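Local coordinates for imelysin-like protein (PDB 3PF0) that is of unknown function but belongs to the imelysin-like family and is a putative metalloendopeptidase, at residues Ala108-Glu113 with Arg269-Ala274; Glu172-Ala177 with Cys186-Ser191; Leu235-Thr240 with Ala277-Ala282; Gly258-Ala263 with Pro319-Thr324; Lys281-Pro286 with Asp302-Ala307. All coordinates share one frame; numbering follows the deposited sequence. Where two conformers were deposited one is given.

How the contacts relate
Contacts 1, 3 and 5 follow one another along helix 268-283, showing how a single helix can be packed differently along its length. The centre of contact 1 lies about 5 Å from the chain's centre, and the contact uses alanines; in contact 3, with every touching residue buried, branched side chains bridge wider-spaced backbones. Contact 5 marks the helix end and is only partly buried. Contact 4 joins two loops beside the start of the same helix, and it alone brings in a bridging water and an exposed residue. Contact 2, far from contact 5 across the molecule, is buried and apolar, an alanine against a tyrosine ring and a leucine-valine pair, although its centre is about 20 Å from the chain's centre.

Contact 1 (Ala108-Glu113 with Arg269-Ala274); sequences AWASAE and RAIINA
A110 and S111 face I271 and A274 where helices 92-112 and 268-283 cross, the local axes coming within 8.6 Å of each other at a signed angle of -38°. Where A110, S111 and A274 meet, small side chains allow the close approach: the CA atoms of S111 and A274 are 5.8 Å apart. A110 is central. Its CB lies 4.0 Å from I271 CG2 and 4.2 Å from A274 CB, so one alanine fits between a branched side chain and another alanine a turn later. I271 presents CG2 because its first torsion (chi1 -53°) sets CG1 beside the backbone N and CG2 anti to it. S111 stands at the flank, where its OG comes 3.4 Å from A274 O, at best a weak bond. The stronger partner of this hydroxyl is T278 OG1, one turn further along the second helix, which also bonds to A274 O. E113, just past the end of the first helix, adds a salt bridge to K275. This is close helix-helix packing through small residues, here joining two helices distant in sequence near the middle of an all-helical imelysin-like fold.

Contact 2 (Glu172-Ala177 with Cys186-Ser191); sequences EEALYA and CAYVMS
Beside the meeting of A174 with Y188 and V189, one carbonyl is approached twice: A187 O accepts from the backbone N of S191 at 3.0 Å, and S191 OG, 2.8 Å from A187 O, makes a probable second bond. This polar pair belongs to the internal bonding of helix 183-214; the surface it turns to helix 167-176 is apolar. There the local axes are antiparallel but inclined, at 148° to each other, with a closest approach of 9.9 Å. A174 is the small residue in the middle. Its CB approaches the Y188 ring obliquely, 3.5 Å from CD2 and almost as near to CE2, and it also touches V189 CG2 at 4.0 Å. L175 extends the contact along the helix: its CD2 meets V189 CG2 at 4.0 Å and lies almost as close to CG1, the two side chains crossing at about a right angle. V189 can offer both branches because CG1 stands anti to the backbone N (chi1 168°) and CG2 beside it. The phenol of Y188 reaches past the apolar patch, and its OH is bonded to V165 O, which satisfies the polar end of a buried ring. Consecutive in the chain and antiparallel across a short connection, the two helices form a helical hairpin. Around it, helix 92-112 meets L175 through L95, L98 and W102, helix 138-149 packs on Y188 through V143, L146 and I147, and a disulfide ties C186 to C85, just past the end of helix 48-84.

Contact 3 (Leu235-Thr240 with Ala277-Ala282); sequences LSLVET and ATLNKA
L279 reaches V238 and L237 by way of its first torsion, which holds CG anti to the backbone N (chi1 -166°) and extends the leucine across the gap between helices; L237 is extended in the same sense from its own side (chi1 179°). L279 then divides its two methyls between neighbouring residues of the other helix. Its CD2 comes to V238 at the branch point, with V238 CB 4.1 Å away, and its CD1 meets L237 CD2 at 4.2 Å. One long side chain thus spans two consecutive positions, and it has some distance to cover, since the nearest CA atoms, those of L237 and L279, are 8.2 Å apart. All three residues are buried, and the meeting is purely apolar. Within helix 225-250, S236 O receives both T240 OG1 and the backbone N of T240, each at 2.9 Å, from opposite faces of its carbonyl plane. Further helices close in on the leucine core. Helix 298-316 touches L279 through L308, helix 327-351 packs on V238 with T341 and I344, and M114, just beyond helix 92-112, lies against L237, so that helices 225-250 and 268-283 meet in the interior of a larger bundle.

Contact 4 (Gly258-Ala263 with Pro319-Thr324); sequences GHLPAA and PEDLAT
L260 is the tightly packed part of this contact; A323 and a bridging water mark its looser side, and D321 lies between the leucine and the water. The leucine turns its two methyls onto successive residues of the opposite loop. CD1 sits 3.5 Å from the backbone N of A323, and the A323 CB is 3.6 Å from the same methyl. CD2 meets L322 CB at 4.2 Å, where the two leucine side chains cross at about a right angle. Here the packing is buried, with L322 also resting on I246 and I272, and L260 on L250. Toward solvent the manner changes. A323 is exposed, and D321 OD1, 3.9 Å from L260 CD1, is joined to the other loop by a water as well: it donates to A262 O at 3.1 Å and, more weakly, to D321 OD1 at 3.2 Å. That same carboxylate oxygen accepts the N-H of A323 at 3.1 Å, a fairly straight bond (151°) that arrives from above the carboxylate plane, 39° out of it. The backbone oxygen of D321 is gripped by T324 OG1 at 2.9 Å in the carbonyl plane, and by the backbone N of T324. With an alanine in place of D321, the A323 N-H would probably be left without its side-chain acceptor and the bridging water without its D321 acceptor, so that the turn could relax. The arrangement is an Asx turn at the entry to a short 3-10 segment, set against a type II beta turn from L260 to A263.

Contact 5 (Lys281-Pro286 with Asp302-Ala307); sequences KAMTDP and DTLSTA
The C-terminal end of helix 268-283, where M283 and T284 lie against L304 and S305 of helix 298-316, is the element packed here. T284 is the first residue to leave helical geometry, and D285 after it takes the N-cap position of helix 286-292, its OD1 weakly bonded to the V287 N. The backbones come near at this turn: the CA atoms of T284 and S305 are 6.2 Å apart. On the buried side the selenomethionine M283 places its SE 4.3 Å from L304 CD1; M283 also packs on L234, I344 and L348. On the less buried side T284 offers its methyl: CG2 lies 3.6 Å from S305 OG and 3.9 Å from S305 CB. The hydroxyl of T284 is turned elsewhere, since OG1 stands between the backbone N and the carbonyl carbon (chi1 68°) and bonds to N280 O a turn earlier. The polar group of the threonine therefore closes its own helix end, while its methyl faces the serine. Between these two segments the contact is van der Waals, so its fit probably depends on shape more than on directed bonds.

Contact 1 (Ala108-Glu113 with Arg269-Ala274)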
# COMPACT_ATOMS: atom_id res chain seq x y z
N ALA A 108 -2.59 3.25 -5.70
CA ALA A 108 -1.30 3.97 -5.63
C ALA A 108 -0.72 3.91 -4.21
O ALA A 108 0.48 3.71 -4.06
CB ALA A 108 -1.47 5.42 -6.07
N TRP A 109 -1.56 4.08 -3.19
CA TRP A 109 -1.07 3.99 -1.82
C TRP A 109 -0.72 2.55 -1.44
O TRP A 109 0.25 2.34 -0.71
CB TRP A 109 -2.04 4.59 -0.82
CG TRP A 109 -1.56 4.45 0.60
CD1 TRP A 109 -2.02 3.57 1.54
CD2 TRP A 109 -0.40 5.08 1.17
NE1 TRP A 109 -1.25 3.66 2.68
CE2 TRP A 109 -0.23 4.55 2.47
CE3 TRP A 109 0.52 6.04 0.70
CZ2 TRP A 109 0.80 4.97 3.32
CZ3 TRP A 109 1.55 6.44 1.55
CH2 TRP A 109 1.68 5.92 2.84
N ALA A 110 -1.47 1.56 -1.97
CA ALA A 110 -1.20 0.13 -1.73
C ALA A 110 0.21 -0.21 -2.22
O ALA A 110 0.94 -0.93 -1.54
CB ALA A 110 -2.24 -0.75 -2.41
N SER A 111 0.62 0.38 -3.36
CA SER A 111 1.95 0.23 -3.93
C SER A 111 2.99 0.91 -3.03
O SER A 111 3.99 0.27 -2.70
CB SER A 111 1.99 0.81 -5.34
OG SER A 111 1.20 -0.03 -6.17
N ALA A 112 2.74 2.16 -2.58
CA ALA A 112 3.64 2.92 -1.69
C ALA A 112 3.85 2.21 -0.32
O ALA A 112 4.86 2.45 0.35
CB ALA A 112 3.10 4.33 -1.47
N GLU A 113 2.91 1.31 0.06
CA GLU A 113 2.99 0.56 1.32
C GLU A 113 4.12 -0.50 1.32
O GLU A 113 4.36 -1.14 2.34
CB GLU A 113 1.64 -0.10 1.63
CG GLU A 113 0.69 0.85 2.33
CD GLU A 113 -0.68 0.30 2.68
OE1 GLU A 113 -1.10 -0.69 2.05
OE2 GLU A 113 -1.34 0.88 3.56
N ARG A 269 -9.72 -7.20 -4.86
CA ARG A 269 -8.87 -7.77 -5.91
C ARG A 269 -7.90 -6.70 -6.47
O ARG A 269 -6.72 -7.00 -6.65
CB ARG A 269 -9.70 -8.39 -7.04
CG ARG A 269 -8.87 -9.24 -8.02
CD ARG A 269 -9.67 -9.71 -9.22
NE ARG A 269 -10.01 -8.62 -10.13
CZ ARG A 269 -10.98 -8.67 -11.04
NH1 ARG A 269 -11.72 -9.77 -11.17
NH2 ARG A 269 -11.23 -7.63 -11.82
N ALA A 270 -8.39 -5.47 -6.70
CA ALA A 270 -7.59 -4.35 -7.20
C ALA A 270 -6.48 -3.94 -6.22
O ALA A 270 -5.39 -3.57 -6.66
CB ALA A 270 -8.49 -3.16 -7.50
N ILE A 271 -6.74 -4.02 -4.89
CA ILE A 271 -5.75 -3.66 -3.87
C ILE A 271 -4.65 -4.74 -3.81
O ILE A 271 -3.47 -4.39 -3.83
CB ILE A 271 -6.41 -3.40 -2.47
CG1 ILE A 271 -7.56 -2.36 -2.56
CG2 ILE A 271 -5.37 -2.98 -1.43
CD1 ILE A 271 -7.19 -0.96 -3.25
N ILE A 272 -5.03 -6.04 -3.78
CA ILE A 272 -4.07 -7.16 -3.73
C ILE A 272 -3.19 -7.17 -5.00
O ILE A 272 -1.99 -7.37 -4.90
CB ILE A 272 -4.79 -8.52 -3.47
CG1 ILE A 272 -5.61 -8.49 -2.14
CG2 ILE A 272 -3.81 -9.71 -3.49
CD1 ILE A 272 -4.85 -8.06 -0.81
N ASN A 273 -3.80 -6.91 -6.18
CA ASN A 273 -3.14 -6.84 -7.48
C ASN A 273 -2.08 -5.72 -7.51
O ASN A 273 -0.96 -5.96 -7.96
CB ASN A 273 -4.18 -6.63 -8.57
CG ASN A 273 -3.69 -6.83 -9.97
OD1 ASN A 273 -3.24 -7.92 -10.36
ND2 ASN A 273 -3.82 -5.79 -10.78
N ALA A 274 -2.43 -4.52 -7.01
CA ALA A 274 -1.50 -3.38 -6.96
C ALA A 274 -0.27 -3.72 -6.11
O ALA A 274 0.85 -3.44 -6.52
CB ALA A 274 -2.21 -2.15 -6.41

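Contact 2 (Glu172-Ala177 with Cys186-Ser191)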
# COMPACT_ATOMS: atom_id res chain seq x y z
N GLU A 172 -13.47 6.37 1.41
CA GLU A 172 -14.20 5.22 0.90
C GLU A 172 -15.60 5.18 1.47
O GLU A 172 -16.58 5.01 0.74
CB GLU A 172 -13.46 3.93 1.25
CG GLU A 172 -14.14 2.68 0.70
CD GLU A 172 -13.58 1.37 1.17
OE1 GLU A 172 -12.72 1.37 2.09
OE2 GLU A 172 -13.99 0.32 0.62
N GLU A 173 -15.69 5.35 2.80
CA GLU A 173 -16.91 5.35 3.57
C GLU A 173 -17.82 6.49 3.13
O GLU A 173 -19.01 6.25 2.92
CB GLU A 173 -16.60 5.42 5.07
CG GLU A 173 -17.81 5.24 5.98
CD GLU A 173 -18.68 4.03 5.69
OE1 GLU A 173 -18.22 2.89 5.96
OE2 GLU A 173 -19.81 4.21 5.18
N ALA A 174 -17.28 7.72 2.99
CA ALA A 174 -18.08 8.88 2.59
C ALA A 174 -18.60 8.75 1.14
O ALA A 174 -19.74 9.14 0.88
CB ALA A 174 -17.28 10.15 2.74
N LEU A 175 -17.79 8.18 0.23
CA LEU A 175 -18.19 8.01 -1.19
C LEU A 175 -19.16 6.84 -1.42
O LEU A 175 -19.95 6.87 -2.37
CB LEU A 175 -16.96 7.86 -2.09
CG LEU A 175 -16.11 9.13 -2.24
CD1 LEU A 175 -14.77 8.81 -2.85
CD2 LEU A 175 -16.83 10.21 -3.04
N TYR A 176 -19.15 5.83 -0.53
CA TYR A 176 -20.01 4.65 -0.68
C TYR A 176 -21.17 4.57 0.32
O TYR A 176 -21.93 3.60 0.26
CB TYR A 176 -19.17 3.39 -0.58
CG TYR A 176 -18.47 3.07 -1.88
CD1 TYR A 176 -17.23 3.62 -2.18
CD2 TYR A 176 -19.08 2.25 -2.83
CE1 TYR A 176 -16.61 3.36 -3.40
CE2 TYR A 176 -18.45 1.97 -4.04
CZ TYR A 176 -17.22 2.53 -4.32
OH TYR A 176 -16.61 2.25 -5.51
N ALA A 177 -21.35 5.59 1.19
CA ALA A 177 -22.43 5.63 2.19
C ALA A 177 -23.80 5.69 1.53
O ALA A 177 -24.75 5.09 2.05
CB ALA A 177 -22.25 6.84 3.10
N CYS A 186 -20.00 16.44 0.74
CA CYS A 186 -19.14 17.05 -0.27
C CYS A 186 -17.96 17.77 0.38
O CYS A 186 -16.82 17.61 -0.08
CB CYS A 186 -19.96 18.00 -1.13
SG CYS A 186 -20.25 17.39 -2.80
N ALA A 187 -18.23 18.52 1.47
CA ALA A 187 -17.22 19.26 2.23
C ALA A 187 -16.23 18.29 2.86
O ALA A 187 -15.05 18.61 2.93
CB ALA A 187 -17.88 20.13 3.31
N TYR A 188 -16.71 17.11 3.30
CA TYR A 188 -15.86 16.08 3.90
C TYR A 188 -14.90 15.48 2.87
O TYR A 188 -13.74 15.28 3.19
CB TYR A 188 -16.69 14.95 4.57
CG TYR A 188 -15.81 13.80 5.03
CD1 TYR A 188 -15.19 13.82 6.28
CD2 TYR A 188 -15.50 12.75 4.16
CE1 TYR A 188 -14.31 12.81 6.66
CE2 TYR A 188 -14.61 11.74 4.54
CZ TYR A 188 -14.03 11.76 5.79
OH TYR A 188 -13.15 10.78 6.15
N VAL A 189 -15.40 15.13 1.67
CA VAL A 189 -14.62 14.47 0.62
C VAL A 189 -13.50 15.41 0.17
O VAL A 189 -12.37 14.96 -0.02
CB VAL A 189 -15.53 13.97 -0.55
CG1 VAL A 189 -14.72 13.55 -1.78
CG2 VAL A 189 -16.44 12.83 -0.07
N MSE A 190 -13.81 16.72 0.06
CA MSE A 190 -12.82 17.74 -0.30
C MSE A 190 -11.80 17.92 0.81
O MSE A 190 -10.60 17.96 0.52
CB MSE A 190 -13.52 19.07 -0.60
CG MSE A 190 -14.25 19.09 -1.93
SE MSE A 190 -15.31 20.71 -2.09
CE MSE A 190 -13.85 22.04 -2.20
N SER A 191 -12.26 17.97 2.08
CA SER A 191 -11.38 18.13 3.25
C SER A 191 -10.46 16.93 3.44
O SER A 191 -9.26 17.12 3.65
CB SER A 191 -12.19 18.33 4.53
OG SER A 191 -12.88 19.56 4.48

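Contact 3 (Leu235-Thr240 with Ala277-Ala282)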
# COMPACT_ATOMS: atom_id res chain seq x y z
N LEU A 235 9.25 -7.95 2.57
CA LEU A 235 8.76 -9.18 3.20
C LEU A 235 7.51 -8.86 4.03
O LEU A 235 6.55 -9.64 3.99
CB LEU A 235 9.87 -9.83 4.06
CG LEU A 235 9.50 -10.99 5.01
CD1 LEU A 235 8.94 -12.21 4.25
CD2 LEU A 235 10.68 -11.38 5.86
N SER A 236 7.52 -7.72 4.77
CA SER A 236 6.41 -7.25 5.60
C SER A 236 5.17 -6.98 4.75
O SER A 236 4.06 -7.22 5.20
CB SER A 236 6.80 -5.99 6.37
OG SER A 236 5.75 -5.54 7.21
N LEU A 237 5.36 -6.48 3.50
CA LEU A 237 4.27 -6.18 2.57
C LEU A 237 3.42 -7.43 2.29
O LEU A 237 2.20 -7.37 2.41
CB LEU A 237 4.82 -5.59 1.25
CG LEU A 237 3.79 -5.24 0.15
CD1 LEU A 237 2.94 -4.03 0.54
CD2 LEU A 237 4.46 -4.98 -1.17
N VAL A 238 4.07 -8.55 1.94
CA VAL A 238 3.39 -9.81 1.61
C VAL A 238 2.94 -10.54 2.91
O VAL A 238 1.90 -11.20 2.89
CB VAL A 238 4.24 -10.68 0.64
CG1 VAL A 238 5.66 -10.88 1.14
CG2 VAL A 238 3.57 -12.02 0.30
N GLU A 239 3.69 -10.40 4.03
CA GLU A 239 3.32 -11.05 5.29
C GLU A 239 2.04 -10.43 5.86
O GLU A 239 1.12 -11.18 6.18
CB GLU A 239 4.47 -11.01 6.31
CG GLU A 239 4.99 -12.40 6.65
CD GLU A 239 6.35 -12.51 7.31
OE1 GLU A 239 6.88 -11.48 7.79
OE2 GLU A 239 6.88 -13.64 7.36
N THR A 240 1.95 -9.07 5.95
CA THR A 240 0.76 -8.38 6.46
C THR A 240 -0.41 -8.56 5.49
O THR A 240 -1.56 -8.58 5.93
CB THR A 240 1.03 -6.89 6.75
OG1 THR A 240 1.41 -6.22 5.54
CG2 THR A 240 2.07 -6.67 7.85
N ALA A 277 1.87 -6.49 -8.05
CA ALA A 277 2.57 -5.86 -9.18
C ALA A 277 3.79 -5.03 -8.72
O ALA A 277 4.80 -5.00 -9.42
CB ALA A 277 1.60 -4.99 -9.97
N THR A 278 3.69 -4.39 -7.54
CA THR A 278 4.77 -3.58 -6.96
C THR A 278 5.89 -4.51 -6.48
O THR A 278 7.06 -4.25 -6.76
CB THR A 278 4.20 -2.67 -5.88
OG1 THR A 278 3.26 -1.81 -6.50
CG2 THR A 278 5.26 -1.84 -5.17
N LEU A 279 5.52 -5.61 -5.81
CA LEU A 279 6.46 -6.63 -5.33
C LEU A 279 7.15 -7.30 -6.52
O LEU A 279 8.37 -7.49 -6.48
CB LEU A 279 5.73 -7.67 -4.45
CG LEU A 279 6.62 -8.61 -3.62
CD1 LEU A 279 7.29 -7.87 -2.46
CD2 LEU A 279 5.81 -9.76 -3.07
N ASN A 280 6.39 -7.60 -7.60
CA ASN A 280 6.92 -8.19 -8.84
C ASN A 280 7.93 -7.24 -9.51
O ASN A 280 8.96 -7.70 -10.02
CB ASN A 280 5.81 -8.54 -9.82
CG ASN A 280 6.31 -9.29 -11.02
OD1 ASN A 280 6.75 -10.44 -10.91
ND2 ASN A 280 6.30 -8.65 -12.18
N LYS A 281 7.65 -5.92 -9.50
CA LYS A 281 8.52 -4.89 -10.08
C LYS A 281 9.86 -4.86 -9.33
O LYS A 281 10.90 -4.69 -9.96
CB LYS A 281 7.83 -3.51 -10.00
CG LYS A 281 8.24 -2.56 -11.12
CD LYS A 281 8.35 -1.13 -10.62
CE LYS A 281 9.02 -0.23 -11.64
NZ LYS A 281 9.49 1.04 -11.03
N ALA A 282 9.83 -5.05 -7.99
CA ALA A 282 11.01 -5.08 -7.13
C ALA A 282 11.81 -6.38 -7.31
O ALA A 282 13.03 -6.32 -7.38
CB ALA A 282 10.59 -4.90 -5.68

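Contact 4 (Gly258-Ala263 with Pro319-Thr324)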
# COMPACT_ATOMS: atom_id res chain seq x y z
N GLY A 258 -11.46 -8.85 11.26
CA GLY A 258 -11.11 -7.75 10.38
C GLY A 258 -11.82 -7.81 9.04
O GLY A 258 -12.75 -8.60 8.84
N HIS A 259 -11.38 -6.95 8.10
CA HIS A 259 -12.01 -6.85 6.79
C HIS A 259 -10.96 -6.82 5.69
O HIS A 259 -9.80 -6.51 5.94
CB HIS A 259 -12.88 -5.57 6.71
CG HIS A 259 -13.70 -5.34 7.94
ND1 HIS A 259 -14.98 -5.87 8.07
CD2 HIS A 259 -13.38 -4.69 9.09
CE1 HIS A 259 -15.39 -5.52 9.28
NE2 HIS A 259 -14.46 -4.82 9.94
N LEU A 260 -11.38 -7.18 4.48
CA LEU A 260 -10.52 -7.12 3.31
C LEU A 260 -10.22 -5.66 3.00
O LEU A 260 -11.07 -4.81 3.28
CB LEU A 260 -11.24 -7.74 2.10
CG LEU A 260 -11.21 -9.24 1.92
CD1 LEU A 260 -12.41 -9.67 1.18
CD2 LEU A 260 -10.00 -9.66 1.13
N PRO A 261 -9.08 -5.31 2.38
CA PRO A 261 -8.91 -3.90 1.98
C PRO A 261 -9.99 -3.55 0.94
O PRO A 261 -10.42 -4.44 0.21
CB PRO A 261 -7.48 -3.86 1.41
CG PRO A 261 -7.19 -5.25 1.00
CD PRO A 261 -7.96 -6.15 1.91
N ALA A 262 -10.50 -2.29 0.95
CA ALA A 262 -11.59 -1.80 0.08
C ALA A 262 -12.85 -2.69 0.17
O ALA A 262 -13.50 -2.97 -0.85
CB ALA A 262 -11.11 -1.68 -1.38
N ALA A 263 -13.22 -3.09 1.41
CA ALA A 263 -14.38 -3.94 1.68
C ALA A 263 -15.70 -3.26 1.32
O ALA A 263 -16.59 -3.93 0.78
CB ALA A 263 -14.40 -4.34 3.15
N PRO A 319 -13.15 -12.98 -8.32
CA PRO A 319 -14.02 -11.80 -8.51
C PRO A 319 -13.41 -10.49 -7.98
O PRO A 319 -12.39 -10.53 -7.29
CB PRO A 319 -15.29 -12.17 -7.72
CG PRO A 319 -15.16 -13.64 -7.39
CD PRO A 319 -13.69 -13.87 -7.28
N GLU A 320 -14.04 -9.33 -8.32
CA GLU A 320 -13.62 -7.98 -7.88
C GLU A 320 -13.53 -7.90 -6.37
O GLU A 320 -12.61 -7.27 -5.85
CB GLU A 320 -14.59 -6.91 -8.39
CG GLU A 320 -14.42 -6.56 -9.86
CD GLU A 320 -15.20 -5.35 -10.32
OE1 GLU A 320 -16.22 -5.00 -9.68
OE2 GLU A 320 -14.78 -4.74 -11.33
N ASP A 321 -14.49 -8.54 -5.68
CA ASP A 321 -14.53 -8.67 -4.22
C ASP A 321 -14.12 -10.10 -3.91
O ASP A 321 -14.86 -11.04 -4.22
CB ASP A 321 -15.94 -8.34 -3.69
CG ASP A 321 -16.08 -8.28 -2.17
OD1 ASP A 321 -15.19 -8.81 -1.47
OD2 ASP A 321 -17.11 -7.76 -1.70
N LEU A 322 -12.91 -10.27 -3.33
CA LEU A 322 -12.34 -11.59 -3.01
C LEU A 322 -13.18 -12.37 -2.00
O LEU A 322 -13.07 -13.59 -1.96
CB LEU A 322 -10.88 -11.46 -2.52
CG LEU A 322 -9.87 -10.82 -3.50
CD1 LEU A 322 -8.51 -10.71 -2.88
CD2 LEU A 322 -9.78 -11.60 -4.81
N ALA A 323 -14.03 -11.68 -1.22
CA ALA A 323 -14.92 -12.33 -0.25
C ALA A 323 -15.98 -13.19 -0.94
O ALA A 323 -16.42 -14.16 -0.35
CB ALA A 323 -15.59 -11.29 0.62
N THR A 324 -16.37 -12.83 -2.19
CA THR A 324 -17.40 -13.55 -2.96
C THR A 324 -16.81 -14.77 -3.69
O THR A 324 -17.54 -15.46 -4.40
CB THR A 324 -18.14 -12.61 -3.95
OG1 THR A 324 -17.29 -12.32 -5.06
CG2 THR A 324 -18.62 -11.31 -3.31
O HOH W 1 -13.54 -6.04 -1.25

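Contact 5 (Lys281-Pro286 with Asp302-Ala307)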
# COMPACT_ATOMS: atom_id res chain seq x y z
N LYS A 281 7.65 -5.92 -9.50
CA LYS A 281 8.52 -4.89 -10.08
C LYS A 281 9.86 -4.86 -9.33
O LYS A 281 10.90 -4.69 -9.96
CB LYS A 281 7.83 -3.51 -10.00
CG LYS A 281 8.24 -2.56 -11.12
CD LYS A 281 8.35 -1.13 -10.62
CE LYS A 281 9.02 -0.23 -11.64
NZ LYS A 281 9.49 1.04 -11.03
N ALA A 282 9.83 -5.05 -7.99
CA ALA A 282 11.01 -5.08 -7.13
C ALA A 282 11.81 -6.38 -7.31
O ALA A 282 13.03 -6.32 -7.38
CB ALA A 282 10.59 -4.90 -5.68
N MSE A 283 11.11 -7.55 -7.38
CA MSE A 283 11.72 -8.88 -7.50
C MSE A 283 12.29 -9.18 -8.89
O MSE A 283 13.26 -9.94 -8.97
CB MSE A 283 10.73 -10.00 -7.12
CG MSE A 283 10.31 -9.99 -5.64
SE MSE A 283 11.79 -9.74 -4.40
CE MSE A 283 10.77 -9.36 -2.80
N THR A 284 11.67 -8.64 -9.97
CA THR A 284 12.12 -8.89 -11.36
C THR A 284 12.95 -7.71 -11.89
O THR A 284 13.27 -7.66 -13.09
CB THR A 284 10.93 -9.20 -12.29
OG1 THR A 284 10.11 -8.04 -12.45
CG2 THR A 284 10.09 -10.41 -11.82
N ASP A 285 13.32 -6.77 -10.99
CA ASP A 285 14.14 -5.60 -11.29
C ASP A 285 15.51 -6.06 -11.81
O ASP A 285 16.19 -6.83 -11.12
CB ASP A 285 14.26 -4.73 -10.02
CG ASP A 285 15.24 -3.56 -10.06
OD1 ASP A 285 15.53 -3.05 -11.17
OD2 ASP A 285 15.68 -3.13 -8.98
N PRO A 286 15.91 -5.64 -13.05
CA PRO A 286 17.21 -6.07 -13.61
C PRO A 286 18.42 -5.78 -12.73
O PRO A 286 19.37 -6.56 -12.74
CB PRO A 286 17.31 -5.29 -14.92
CG PRO A 286 15.93 -4.93 -15.27
CD PRO A 286 15.19 -4.76 -13.98
N ASP A 302 14.49 -16.56 -10.67
CA ASP A 302 13.59 -17.32 -11.54
C ASP A 302 12.39 -17.91 -10.77
O ASP A 302 11.26 -17.79 -11.25
CB ASP A 302 14.36 -18.45 -12.25
N THR A 303 12.63 -18.51 -9.59
CA THR A 303 11.58 -19.12 -8.75
C THR A 303 10.63 -18.06 -8.18
O THR A 303 9.42 -18.29 -8.14
CB THR A 303 12.17 -19.99 -7.63
OG1 THR A 303 13.18 -19.25 -6.94
CG2 THR A 303 12.73 -21.31 -8.15
N LEU A 304 11.17 -16.89 -7.75
CA LEU A 304 10.37 -15.79 -7.23
C LEU A 304 9.50 -15.17 -8.33
O LEU A 304 8.32 -14.93 -8.10
CB LEU A 304 11.24 -14.71 -6.57
CG LEU A 304 11.36 -14.78 -5.05
CD1 LEU A 304 12.53 -13.96 -4.57
CD2 LEU A 304 10.06 -14.31 -4.37
N SER A 305 10.08 -14.96 -9.54
CA SER A 305 9.37 -14.43 -10.71
C SER A 305 8.19 -15.34 -11.12
O SER A 305 7.09 -14.84 -11.38
CB SER A 305 10.33 -14.27 -11.89
OG SER A 305 9.68 -13.76 -13.05
N THR A 306 8.41 -16.67 -11.14
CA THR A 306 7.40 -17.66 -11.50
C THR A 306 6.29 -17.68 -10.45
O THR A 306 5.12 -17.66 -10.84
CB THR A 306 8.06 -19.04 -11.71
OG1 THR A 306 8.95 -18.93 -12.82
CG2 THR A 306 7.04 -20.15 -11.98
N ALA A 307 6.64 -17.68 -9.14
CA ALA A 307 5.68 -17.69 -8.03
C ALA A 307 4.77 -16.44 -8.05
O ALA A 307 3.56 -16.57 -7.85
CB ALA A 307 6.40 -17.79 -6.70